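BamaA.19900.a (Balamuthia mandrillaris, PDB 6VZZ) binds glucose and, as a glucokinase of the actin-like ATPase clan, probably phosphorylates it to glucose 6-phosphate at the expense of ATP. Local coordinates at residues 59-64 with 380-385; 37-42 with 50-55; 95-100 with 139-144; 332-337 with 371-376. One frame throughout, in Å; residues are numbered along the deposited sequence.

Contact 1: 59-64 with 380-385; sequences DTFLQV and LNLHGA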
loop_
_atom_site.group_PDB
_atom_site.type_symbol
_atom_site.label_atom_id
_atom_site.label_comp_id
_atom_site.label_asym_id
_atom_site.label_seq_id
_atom_site.Cartn_x
_atom_site.Cartn_y
_atom_site.Cartn_z
ATOM N N ASP A 59 0.891 13.159 28.221
ATOM C CA ASP A 59 2.071 12.839 27.431
ATOM C C ASP A 59 3.044 11.938 28.182
ATOM O O ASP A 59 4.183 11.764 27.734
ATOM C CB ASP A 59 2.778 14.124 26.987
ATOM C CG ASP A 59 2.909 15.126 28.110
ATOM O OD1 ASP A 59 2.556 14.770 29.257
ATOM O OD2 ASP A 59 3.350 16.267 27.848
ATOM N N THR A 60 2.624 11.354 29.302
ATOM C CA THR A 60 3.506 10.558 30.134
ATOM C C THR A 60 2.765 9.292 30.543
ATOM O O THR A 60 1.546 9.186 30.387
ATOM C CB THR A 60 3.979 11.373 31.348
ATOM O OG1 THR A 60 5.203 10.830 31.860
ATOM C CG2 THR A 60 2.919 11.379 32.444
ATOM N N PHE A 61 3.508 8.308 31.043
ATOM C CA PHE A 61 2.875 7.109 31.577
ATOM C C PHE A 61 3.853 6.386 32.494
ATOM O O PHE A 61 5.035 6.722 32.573
ATOM C CB PHE A 61 2.383 6.175 30.463
ATOM C CG PHE A 61 3.457 5.738 29.510
ATOM C CD1 PHE A 61 4.382 4.774 29.870
ATOM C CD2 PHE A 61 3.533 6.287 28.245
ATOM C CE1 PHE A 61 5.385 4.380 28.991
ATOM C CE2 PHE A 61 4.527 5.891 27.354
ATOM C CZ PHE A 61 5.455 4.940 27.727
ATOM N N LEU A 62 3.337 5.364 33.167
ATOM C CA LEU A 62 4.087 4.569 34.130
ATOM C C LEU A 62 4.217 3.147 33.592
ATOM O O LEU A 62 3.217 2.427 33.484
ATOM C CB LEU A 62 3.376 4.582 35.482
ATOM C CG LEU A 62 3.975 3.679 36.553
ATOM C CD1 LEU A 62 5.287 4.269 37.049
ATOM C CD2 LEU A 62 2.985 3.458 37.687
ATOM N N GLN A 63 5.435 2.735 33.250
ATOM C CA GLN A 63 5.642 1.354 32.835
ATOM C C GLN A 63 5.714 0.484 34.080
ATOM O O GLN A 63 6.568 0.706 34.939
ATOM C CB GLN A 63 6.910 1.197 31.998
ATOM C CG GLN A 63 7.170 -0.278 31.605
ATOM C CD GLN A 63 8.079 -0.432 30.396
ATOM O OE1 GLN A 63 7.721 -0.032 29.290
ATOM N NE2 GLN A 63 9.266 -1.014 30.603
ATOM N N VAL A 64 4.827 -0.503 34.185
ATOM C CA VAL A 64 4.800 -1.308 35.401
ATOM C C VAL A 64 5.490 -2.650 35.184
ATOM O O VAL A 64 6.096 -3.185 36.118
ATOM C CB VAL A 64 3.370 -1.511 35.936
ATOM C CG1 VAL A 64 2.561 -0.233 35.811
ATOM C CG2 VAL A 64 2.688 -2.655 35.249
ATOM N N LEU A 380 6.614 4.471 21.505
ATOM C CA LEU A 380 5.518 5.123 20.805
ATOM C C LEU A 380 4.285 4.235 20.766
ATOM O O LEU A 380 3.161 4.747 20.741
ATOM C CB LEU A 380 5.963 5.504 19.389
ATOM C CG LEU A 380 6.920 6.699 19.279
ATOM C CD1 LEU A 380 7.501 6.799 17.875
ATOM C CD2 LEU A 380 6.215 7.995 19.636
ATOM N N ASN A 381 4.476 2.913 20.763
ATOM C CA ASN A 381 3.349 1.988 20.802
ATOM C C ASN A 381 2.514 2.193 22.055
ATOM O O ASN A 381 1.277 2.193 21.993
ATOM C CB ASN A 381 3.851 0.547 20.742
ATOM C CG ASN A 381 4.605 0.248 19.469
ATOM O OD1 ASN A 381 4.820 1.136 18.639
ATOM N ND2 ASN A 381 5.025 -1.002 19.307
ATOM N N LEU A 382 3.176 2.347 23.206
ATOM C CA LEU A 382 2.451 2.522 24.457
ATOM C C LEU A 382 1.700 3.842 24.469
ATOM O O LEU A 382 0.554 3.899 24.930
ATOM C CB LEU A 382 3.405 2.439 25.646
ATOM C CG LEU A 382 4.005 1.067 25.951
ATOM C CD1 LEU A 382 4.995 1.204 27.073
ATOM C CD2 LEU A 382 2.917 0.074 26.316
ATOM N N HIS A 383 2.327 4.914 23.965
ATOM C CA HIS A 383 1.623 6.186 23.842
ATOM C C HIS A 383 0.382 6.029 22.976
ATOM O O HIS A 383 -0.703 6.499 23.337
ATOM C CB HIS A 383 2.544 7.264 23.261
ATOM C CG HIS A 383 3.484 7.866 24.258
ATOM N ND1 HIS A 383 4.808 7.493 24.354
ATOM C CD2 HIS A 383 3.296 8.823 25.196
ATOM C CE1 HIS A 383 5.395 8.194 25.308
ATOM N NE2 HIS A 383 4.498 9.006 25.836
ATOM N N GLY A 384 0.526 5.357 21.828
ATOM C CA GLY A 384 -0.608 5.157 20.942
ATOM C C GLY A 384 -1.705 4.338 21.590
ATOM O O GLY A 384 -2.881 4.715 21.561
ATOM N N ALA A 385 -1.330 3.216 22.209
ATOM C CA ALA A 385 -2.323 2.389 22.884
ATOM C C ALA A 385 -3.047 3.174 23.965
ATOM O O ALA A 385 -4.261 3.020 24.145
ATOM C CB ALA A 385 -1.668 1.142 23.473
#

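Contact 2: 37-42 with 50-55; sequences YYVGVD and LALARA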
loop_
_atom_site.group_PDB
_atom_site.type_symbol
_atom_site.label_atom_id
_atom_site.label_comp_id
_atom_site.label_asym_id
_atom_site.label_seq_id
_atom_site.Cartn_x
_atom_site.Cartn_y
_atom_site.Cartn_z
ATOM N N TYR A 37 -7.938 5.722 35.397
ATOM C CA TYR A 37 -6.671 5.427 34.739
ATOM C C TYR A 37 -6.870 4.376 33.657
ATOM O O TYR A 37 -7.889 3.677 33.613
ATOM C CB TYR A 37 -5.605 4.949 35.726
ATOM C CG TYR A 37 -5.818 3.575 36.297
ATOM C CD1 TYR A 37 -6.631 3.385 37.407
ATOM C CD2 TYR A 37 -5.179 2.463 35.752
ATOM C CE1 TYR A 37 -6.817 2.126 37.952
ATOM C CE2 TYR A 37 -5.363 1.190 36.288
ATOM C CZ TYR A 37 -6.185 1.032 37.390
ATOM O OH TYR A 37 -6.383 -0.211 37.946
ATOM N N TYR A 38 -5.876 4.268 32.779
ATOM C CA TYR A 38 -6.004 3.453 31.580
ATOM C C TYR A 38 -4.783 2.558 31.401
ATOM O O TYR A 38 -3.673 2.897 31.825
ATOM C CB TYR A 38 -6.223 4.347 30.359
ATOM C CG TYR A 38 -7.456 5.206 30.499
ATOM C CD1 TYR A 38 -7.418 6.401 31.211
ATOM C CD2 TYR A 38 -8.671 4.810 29.947
ATOM C CE1 TYR A 38 -8.548 7.183 31.365
ATOM C CE2 TYR A 38 -9.810 5.590 30.092
ATOM C CZ TYR A 38 -9.741 6.775 30.804
ATOM O OH TYR A 38 -10.862 7.559 30.949
ATOM N N VAL A 39 -5.007 1.402 30.769
ATOM C CA VAL A 39 -3.984 0.383 30.558
ATOM C C VAL A 39 -3.548 0.402 29.102
ATOM O O VAL A 39 -4.386 0.439 28.196
ATOM C CB VAL A 39 -4.496 -1.021 30.938
ATOM C CG1 VAL A 39 -3.442 -2.085 30.602
ATOM C CG2 VAL A 39 -4.866 -1.074 32.404
ATOM N N GLY A 40 -2.244 0.363 28.877
ATOM C CA GLY A 40 -1.703 0.217 27.535
ATOM C C GLY A 40 -0.708 -0.921 27.490
ATOM O O GLY A 40 0.081 -1.107 28.419
ATOM N N VAL A 41 -0.750 -1.690 26.401
ATOM C CA VAL A 41 0.094 -2.869 26.252
ATOM C C VAL A 41 0.739 -2.860 24.875
ATOM O O VAL A 41 0.066 -2.614 23.867
ATOM C CB VAL A 41 -0.690 -4.180 26.455
ATOM C CG1 VAL A 41 0.269 -5.373 26.464
ATOM C CG2 VAL A 41 -1.472 -4.122 27.737
ATOM N N ASP A 42 2.043 -3.141 24.840
ATOM C CA ASP A 42 2.822 -3.305 23.615
ATOM C C ASP A 42 3.237 -4.772 23.551
ATOM O O ASP A 42 4.182 -5.187 24.228
ATOM C CB ASP A 42 4.032 -2.372 23.622
ATOM C CG ASP A 42 4.980 -2.616 22.448
ATOM O OD1 ASP A 42 4.593 -3.296 21.471
ATOM O OD2 ASP A 42 6.127 -2.114 22.500
ATOM N N LEU A 50 3.762 -3.318 29.580
ATOM C CA LEU A 50 2.467 -2.859 30.054
ATOM C C LEU A 50 2.671 -1.551 30.790
ATOM O O LEU A 50 3.664 -1.386 31.507
ATOM C CB LEU A 50 1.793 -3.899 30.967
ATOM C CG LEU A 50 0.331 -3.660 31.356
ATOM C CD1 LEU A 50 -0.416 -4.964 31.472
ATOM C CD2 LEU A 50 0.227 -2.887 32.651
ATOM N N ALA A 51 1.736 -0.622 30.611
ATOM C CA ALA A 51 1.855 0.690 31.221
ATOM C C ALA A 51 0.482 1.197 31.628
ATOM O O ALA A 51 -0.548 0.767 31.101
ATOM C CB ALA A 51 2.525 1.696 30.279
ATOM N N LEU A 52 0.488 2.130 32.577
ATOM C CA LEU A 52 -0.709 2.805 33.042
ATOM C C LEU A 52 -0.544 4.307 32.871
ATOM O O LEU A 52 0.570 4.840 32.937
ATOM C CB LEU A 52 -0.992 2.498 34.509
ATOM C CG LEU A 52 -0.890 1.050 34.964
ATOM C CD1 LEU A 52 -1.077 0.988 36.471
ATOM C CD2 LEU A 52 -1.903 0.162 34.245
ATOM N N ALA A 53 -1.665 4.985 32.648
ATOM C CA ALA A 53 -1.684 6.439 32.638
ATOM C C ALA A 53 -3.034 6.908 33.163
ATOM O O ALA A 53 -4.071 6.322 32.839
ATOM C CB ALA A 53 -1.422 7.007 31.239
ATOM N N ARG A 54 -3.011 7.945 33.995
ATOM C CA ARG A 54 -4.252 8.502 34.502
ATOM C C ARG A 54 -4.904 9.370 33.433
ATOM O O ARG A 54 -4.309 9.689 32.403
ATOM C CB ARG A 54 -4.002 9.312 35.775
ATOM C CG ARG A 54 -3.474 8.500 36.945
ATOM C CD ARG A 54 -2.999 9.404 38.060
ATOM N NE ARG A 54 -1.885 10.233 37.622
ATOM C CZ ARG A 54 -1.369 11.233 38.329
ATOM N NH1 ARG A 54 -1.872 11.534 39.518
ATOM N NH2 ARG A 54 -0.352 11.938 37.836
ATOM N N ALA A 55 -6.149 9.765 33.699
ATOM C CA ALA A 55 -6.889 10.598 32.755
ATOM C C ALA A 55 -6.144 11.887 32.425
ATOM O O ALA A 55 -6.188 12.358 31.284
ATOM C CB ALA A 55 -8.272 10.916 33.322
#

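Contact 3: 95-100 with 139-144; sequences SGACLA and TKTHFI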
loop_
_atom_site.group_PDB
_atom_site.type_symbol
_atom_site.label_atom_id
_atom_site.label_comp_id
_atom_site.label_asym_id
_atom_site.label_seq_id
_atom_site.Cartn_x
_atom_site.Cartn_y
_atom_site.Cartn_z
ATOM N N SER A 95 -10.222 1.984 33.799
ATOM C CA SER A 95 -11.379 2.509 33.087
ATOM C C SER A 95 -11.329 2.249 31.588
ATOM O O SER A 95 -12.302 2.554 30.891
ATOM C CB SER A 95 -11.513 4.010 33.339
ATOM O OG SER A 95 -11.696 4.269 34.723
ATOM N N GLY A 96 -10.236 1.700 31.082
ATOM C CA GLY A 96 -10.083 1.454 29.666
ATOM C C GLY A 96 -8.745 0.815 29.362
ATOM O O GLY A 96 -7.780 1.009 30.110
ATOM N N ALA A 97 -8.665 0.045 28.278
ATOM C CA ALA A 97 -7.428 -0.643 27.953
ATOM C C ALA A 97 -7.303 -0.766 26.445
ATOM O O ALA A 97 -8.302 -0.855 25.725
ATOM C CB ALA A 97 -7.359 -2.025 28.609
ATOM N N CYS A 98 -6.062 -0.745 25.972
ATOM C CA CYS A 98 -5.763 -1.003 24.572
ATOM C C CYS A 98 -4.477 -1.806 24.485
ATOM O O CYS A 98 -3.476 -1.447 25.114
ATOM C CB CYS A 98 -5.621 0.289 23.775
ATOM S SG CYS A 98 -5.056 -0.005 22.086
ATOM N N LEU A 99 -4.511 -2.893 23.716
ATOM C CA LEU A 99 -3.349 -3.743 23.483
ATOM C C LEU A 99 -2.911 -3.591 22.034
ATOM O O LEU A 99 -3.673 -3.919 21.115
ATOM C CB LEU A 99 -3.667 -5.201 23.793
ATOM C CG LEU A 99 -4.184 -5.465 25.204
ATOM C CD1 LEU A 99 -5.679 -5.615 25.178
ATOM C CD2 LEU A 99 -3.523 -6.695 25.795
ATOM N N ALA A 100 -1.699 -3.080 21.831
ATOM C CA ALA A 100 -1.110 -2.948 20.503
ATOM C C ALA A 100 -0.186 -4.140 20.296
ATOM O O ALA A 100 0.877 -4.226 20.924
ATOM C CB ALA A 100 -0.360 -1.625 20.356
ATOM N N THR A 139 -16.086 -4.253 28.171
ATOM C CA THR A 139 -16.671 -3.424 27.130
ATOM C C THR A 139 -15.771 -2.268 26.707
ATOM O O THR A 139 -16.132 -1.528 25.789
ATOM C CB THR A 139 -18.030 -2.896 27.598
ATOM O OG1 THR A 139 -17.899 -2.345 28.913
ATOM C CG2 THR A 139 -19.052 -4.034 27.644
ATOM N N LYS A 140 -14.606 -2.101 27.329
ATOM C CA LYS A 140 -13.750 -0.944 27.081
ATOM C C LYS A 140 -12.300 -1.367 26.844
ATOM O O LYS A 140 -11.360 -0.696 27.285
ATOM C CB LYS A 140 -13.858 0.055 28.235
ATOM C CG LYS A 140 -15.274 0.598 28.446
ATOM C CD LYS A 140 -15.358 1.626 29.576
ATOM C CE LYS A 140 -15.540 0.980 30.958
ATOM N NZ LYS A 140 -15.442 1.979 32.076
ATOM N N THR A 141 -12.100 -2.474 26.125
ATOM C CA THR A 141 -10.783 -3.006 25.790
ATOM C C THR A 141 -10.681 -3.205 24.283
ATOM O O THR A 141 -11.559 -3.830 23.679
ATOM C CB THR A 141 -10.529 -4.338 26.505
ATOM O OG1 THR A 141 -10.451 -4.120 27.918
ATOM C CG2 THR A 141 -9.235 -4.979 26.023
ATOM N N HIS A 142 -9.607 -2.697 23.674
ATOM C CA HIS A 142 -9.476 -2.731 22.222
ATOM C C HIS A 142 -8.120 -3.266 21.808
ATOM O O HIS A 142 -7.113 -3.016 22.473
ATOM C CB HIS A 142 -9.697 -1.341 21.615
ATOM C CG HIS A 142 -11.018 -0.756 21.982
ATOM N ND1 HIS A 142 -12.207 -1.266 21.506
ATOM C CD2 HIS A 142 -11.347 0.243 22.836
ATOM C CE1 HIS A 142 -13.214 -0.590 22.031
ATOM N NE2 HIS A 142 -12.719 0.331 22.841
ATOM N N PHE A 143 -8.111 -4.009 20.711
ATOM C CA PHE A 143 -6.889 -4.460 20.062
ATOM C C PHE A 143 -6.576 -3.533 18.901
ATOM O O PHE A 143 -7.461 -3.218 18.096
ATOM C CB PHE A 143 -7.038 -5.885 19.534
ATOM C CG PHE A 143 -6.818 -6.955 20.564
ATOM C CD1 PHE A 143 -5.726 -6.910 21.410
ATOM C CD2 PHE A 143 -7.699 -8.025 20.661
ATOM C CE1 PHE A 143 -5.513 -7.909 22.338
ATOM C CE2 PHE A 143 -7.501 -9.023 21.586
ATOM C CZ PHE A 143 -6.405 -8.969 22.429
ATOM N N ILE A 144 -5.323 -3.097 18.814
ATOM C CA ILE A 144 -4.808 -2.474 17.606
ATOM C C ILE A 144 -3.494 -3.162 17.260
ATOM O O ILE A 144 -2.898 -3.864 18.079
ATOM C CB ILE A 144 -4.614 -0.953 17.751
ATOM C CG1 ILE A 144 -3.561 -0.648 18.823
ATOM C CG2 ILE A 144 -5.966 -0.273 18.019
ATOM C CD1 ILE A 144 -3.320 0.830 19.037
#

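Contact 4: 332-337 with 371-376; sequences MLLAGD and LFTQTK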
loop_
_atom_site.group_PDB
_atom_site.type_symbol
_atom_site.label_atom_id
_atom_site.label_comp_id
_atom_site.label_asym_id
_atom_site.label_seq_id
_atom_site.Cartn_x
_atom_site.Cartn_y
_atom_site.Cartn_z
ATOM N N MET A 332 8.709 9.644 5.400
ATOM C CA MET A 332 8.684 8.377 6.111
ATOM C C MET A 332 9.450 8.501 7.417
ATOM O O MET A 332 10.359 9.323 7.550
ATOM C CB MET A 332 9.242 7.231 5.260
ATOM C CG MET A 332 10.502 7.561 4.523
ATOM S SD MET A 332 11.152 6.148 3.601
ATOM C CE MET A 332 12.786 6.783 3.281
ATOM N N LEU A 333 9.057 7.682 8.387
ATOM C CA LEU A 333 9.631 7.699 9.725
ATOM C C LEU A 333 10.144 6.306 10.054
ATOM O O LEU A 333 9.380 5.337 10.002
ATOM C CB LEU A 333 8.594 8.144 10.759
ATOM C CG LEU A 333 8.124 9.605 10.738
ATOM C CD1 LEU A 333 7.162 9.915 9.596
ATOM C CD2 LEU A 333 7.490 9.933 12.067
ATOM N N LEU A 334 11.435 6.202 10.367
ATOM C CA LEU A 334 12.005 4.973 10.914
ATOM C C LEU A 334 11.853 5.016 12.429
ATOM O O LEU A 334 12.422 5.893 13.088
ATOM C CB LEU A 334 13.477 4.820 10.519
ATOM C CG LEU A 334 13.750 4.817 9.002
ATOM C CD1 LEU A 334 15.236 4.706 8.677
ATOM C CD2 LEU A 334 12.978 3.687 8.348
ATOM N N ALA A 335 11.069 4.093 12.978
ATOM C CA ALA A 335 10.662 4.162 14.372
ATOM C C ALA A 335 11.066 2.896 15.111
ATOM O O ALA A 335 11.472 1.898 14.511
ATOM C CB ALA A 335 9.150 4.383 14.489
ATOM N N GLY A 336 10.939 2.955 16.426
ATOM C CA GLY A 336 11.264 1.889 17.348
ATOM C C GLY A 336 12.490 2.238 18.172
ATOM O O GLY A 336 13.353 3.017 17.749
ATOM N N ASP A 337 12.566 1.662 19.376
ATOM C CA ASP A 337 13.741 1.893 20.213
ATOM C C ASP A 337 14.972 1.205 19.640
ATOM O O ASP A 337 16.100 1.663 19.857
ATOM C CB ASP A 337 13.484 1.429 21.647
ATOM C CG ASP A 337 12.534 2.360 22.408
ATOM O OD1 ASP A 337 12.111 3.390 21.840
ATOM O OD2 ASP A 337 12.210 2.062 23.579
ATOM N N LEU A 371 12.774 11.984 5.153
ATOM C CA LEU A 371 13.078 10.799 5.945
ATOM C C LEU A 371 13.430 11.244 7.355
ATOM O O LEU A 371 14.327 12.076 7.544
ATOM C CB LEU A 371 14.220 9.985 5.326
ATOM C CG LEU A 371 14.830 8.888 6.209
ATOM C CD1 LEU A 371 13.784 7.857 6.597
ATOM C CD2 LEU A 371 16.021 8.217 5.526
ATOM N N PHE A 372 12.707 10.714 8.335
ATOM C CA PHE A 372 12.982 10.973 9.737
ATOM C C PHE A 372 13.343 9.657 10.396
ATOM O O PHE A 372 12.927 8.585 9.946
ATOM C CB PHE A 372 11.785 11.610 10.460
ATOM C CG PHE A 372 11.239 12.823 9.771
ATOM C CD1 PHE A 372 11.872 14.043 9.888
ATOM C CD2 PHE A 372 10.098 12.745 9.003
ATOM C CE1 PHE A 372 11.379 15.167 9.256
ATOM C CE2 PHE A 372 9.599 13.864 8.362
ATOM C CZ PHE A 372 10.246 15.083 8.488
ATOM N N THR A 373 14.133 9.734 11.456
ATOM C CA THR A 373 14.470 8.532 12.192
ATOM C C THR A 373 14.414 8.850 13.678
ATOM O O THR A 373 14.753 9.960 14.103
ATOM C CB THR A 373 15.846 7.984 11.764
ATOM O OG1 THR A 373 16.005 6.644 12.249
ATOM C CG2 THR A 373 16.989 8.869 12.276
ATOM N N GLN A 374 13.933 7.890 14.457
ATOM C CA GLN A 374 13.778 8.094 15.888
ATOM C C GLN A 374 15.147 8.094 16.555
ATOM O O GLN A 374 15.973 7.216 16.294
ATOM C CB GLN A 374 12.883 7.004 16.475
ATOM C CG GLN A 374 12.497 7.220 17.923
ATOM C CD GLN A 374 11.554 6.144 18.446
ATOM O OE1 GLN A 374 10.787 5.542 17.691
ATOM N NE2 GLN A 374 11.612 5.895 19.743
ATOM N N THR A 375 15.384 9.081 17.425
ATOM C CA THR A 375 16.695 9.296 18.018
ATOM C C THR A 375 16.741 9.140 19.527
ATOM O O THR A 375 17.838 9.002 20.075
ATOM C CB THR A 375 17.214 10.697 17.676
ATOM O OG1 THR A 375 16.216 11.659 18.033
ATOM C CG2 THR A 375 17.520 10.812 16.179
ATOM N N LYS A 376 15.604 9.185 20.216
ATOM C CA LYS A 376 15.600 8.939 21.646
ATOM C C LYS A 376 14.667 7.772 21.952
ATOM O O LYS A 376 13.617 7.639 21.314
ATOM C CB LYS A 376 15.166 10.192 22.430
#

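Contact 1: 59-64 with 380-385
Asp59 meets His383 through its main chain: NE2 of the imidazole gives a weak hydrogen bond to the carbonyl O of Asp59, 3.4 Å away. That oxygen lies near the imidazole plane at the ring edge, while the Asp59 carboxylate takes no part in the contact and is poorly ordered. The other ring nitrogen, ND1, is bonded to the O of Asn379, so each ring nitrogen has a partner, the one at NE2 weak, which would help to set the turn of the ring. Phe61 comes next and makes the largest share of the contact. Its chi1 of 57° sets CG between the backbone N and the carbonyl carbon, and the ring reaches toward the helix. Atom CE2 sits over one face of the imidazole, shifted toward the rim, in an edge-to-face (T-shaped) pair whose centroids are 4.7 Å apart and whose planes meet at 65°. The loop leading into strand 62-68, which flanks the hairpin in the actin-like sheet, is thereby joined to the C-terminal helix, which returns to this domain from the other one. Leu382, one residue before His383, lays its CB off-centre over the Phe61 ring in a CH-pi contact, 4.3 Å from the centroid. Its CD1 reaches CE1 of the same ring at 3.7 Å. Farther along, Gln63 stretches out from the strand, with CG anti to its backbone N (chi1 178°). Its OE1 comes to 3.7 Å from Leu382 CD1, a van der Waals touch; Gln63 is partly exposed, which suits a long polar side chain.

Contact 2: 37-42 with 50-55
The carbonyl O of Ala53 takes the backbone N-H of Tyr38 at 2.7 Å and also receives a CA-H contact from Tyr37. It belongs to an antiparallel beta hairpin, the opening pair of strands in the actin-like domain; the glycine-rich turn between them probably approaches the ATP phosphates, as in relatives. Tyr38 with Ala53 and Gly40 with Ala51 are hydrogen-bonded pairs, and the bond from Gly40 N to Ala51 O is nearly straight, 173° at the hydrogen. Gly40 and the two alanines keep their face low, which suits the close approach of helix 380-389 to Ala51 and Ala53. Tyr38 stands on that same face, its ring edge turned to the Ala53 carbonyl and CE1 4.2 Å from Ala55 CB. Larger apolar residues fill the other face: Tyr37, Val39, Val41, Leu50 and Leu52; helix 72-90 meets Tyr37, Val41 and Leu50, and helix 16-25 meets Leu52. Tyr37 is buried, and its OH is hydrogen-bonded to the O of Val92. Leu50 crosses Val41 at a slant, CD1 to CG2 4.0 Å apart. Val39 and Leu52 instead lie side by side, pointing the same way; with Val39 CG2 anti to the carbonyl carbon, it touches Leu52 CD2 at 3.7 Å.

Contact 3: 95-100 with 139-144
Lys140 meets segment 95-100 twice. Its carbonyl O accepts Ala97 N at 3.0 Å, while its chain bends at chi3 (-85°), which places CE, and NZ beyond it makes a weak 3.4 Å hydrogen bond with Ser95 O; a long exposed lysine suits this outer corner. Thr141 spends its OG1 on the O of Pro137, and its methyl CG2, anti to the backbone N, touches Leu99 CD1 at 3.7 Å. His142 continues the parallel ladder with both main-chain groups: its N bonds to Ala97 O, and its O takes Leu99 N at 2.9 Å. Phe143 turns the edge of its ring to Leu99, with CD1 3.6 Å from Leu99 CB. Ile144 gives its N to Leu99 O. On the face it shares with Cys98 and Ala100, its CD1 meets Cys98 SG at 3.6 Å and its CG1 lies 3.7 Å from Ala100 CB, the small partners leaving room for the isoleucine. Strand 141-145 is an edge strand of the five-stranded sheet within the chain, and strand 96-101 separates it from strand 37-43. Helix 380-389 packs on Cys98 and Ile144, whereas Leu131 and Phe136 from loops lie against Leu99.

Contact 4: 332-337 with 371-376
Gln374, Leu334 and Leu371 bury the most surface where these two parallel strands meet. Gln374 works with both its backbone and its amide. Its N donates to Leu334 O at 2.9 Å, extending a ladder in which Phe372 takes part with its N to Met332 O and its O to Leu334 N. The side chain, extended with CG anti to the backbone N (chi1 -172°), runs on past the end of the ladder and continues the pairing there. OE1 accepts Gly336 N at 2.9 Å, the donor standing above the carbonyl plane of the amide, 47° out of it. On the other branch NE2 gives a straight hydrogen bond to Lys376 O, 3.1 Å away and in the plane of the amide, and it also bonds to the O of Val378. A glutamine suits this buried place because one flat group supplies both an acceptor and donors to main chain that has left the sheet. Gly336 has a positive phi (110°), which leaves a CB no place beside the preceding carbonyl O and suits glycine.

Leu371 and Leu334 make the apolar half. Leu371 CD1 touches Met332 CE at 3.6 Å and Leu334 CG at 3.9 Å, one methyl meeting alternate residues of the opposing strand. Leu334 CB also rests against Thr373 OG1, a hydroxyl bonded to Asn343 OD1. Helix 303-327 packs on Met332 and Leu334. The pair lies in the central sheet of the second domain of the actin-like fold: strand 331-335 runs parallel to both neighbours, 370-374 and 186-191, and antiparallel strand 167-171 flanks 370-374 on its other side.

In the fold
From the N terminus, contact 2 closes first, a local hairpin with only seven residues between its segments. Contact 1 then opens just beyond it, at 59-64, and does not close until 380-385, bracketing most of the chain. Within that span lie contact 3 and then contact 4, one after the other; no contacts cross. Contacts 1, 2 and 3 belong to one domain: strands 62-68, 47-54, 37-43, 96-101 and 141-145 stand in that order in its sheet, with the C-terminal helix against it. Contact 4 lies in the six-stranded sheet of the other domain, and Leu380 CD1 touching Gln374 OE1 links it to contact 1.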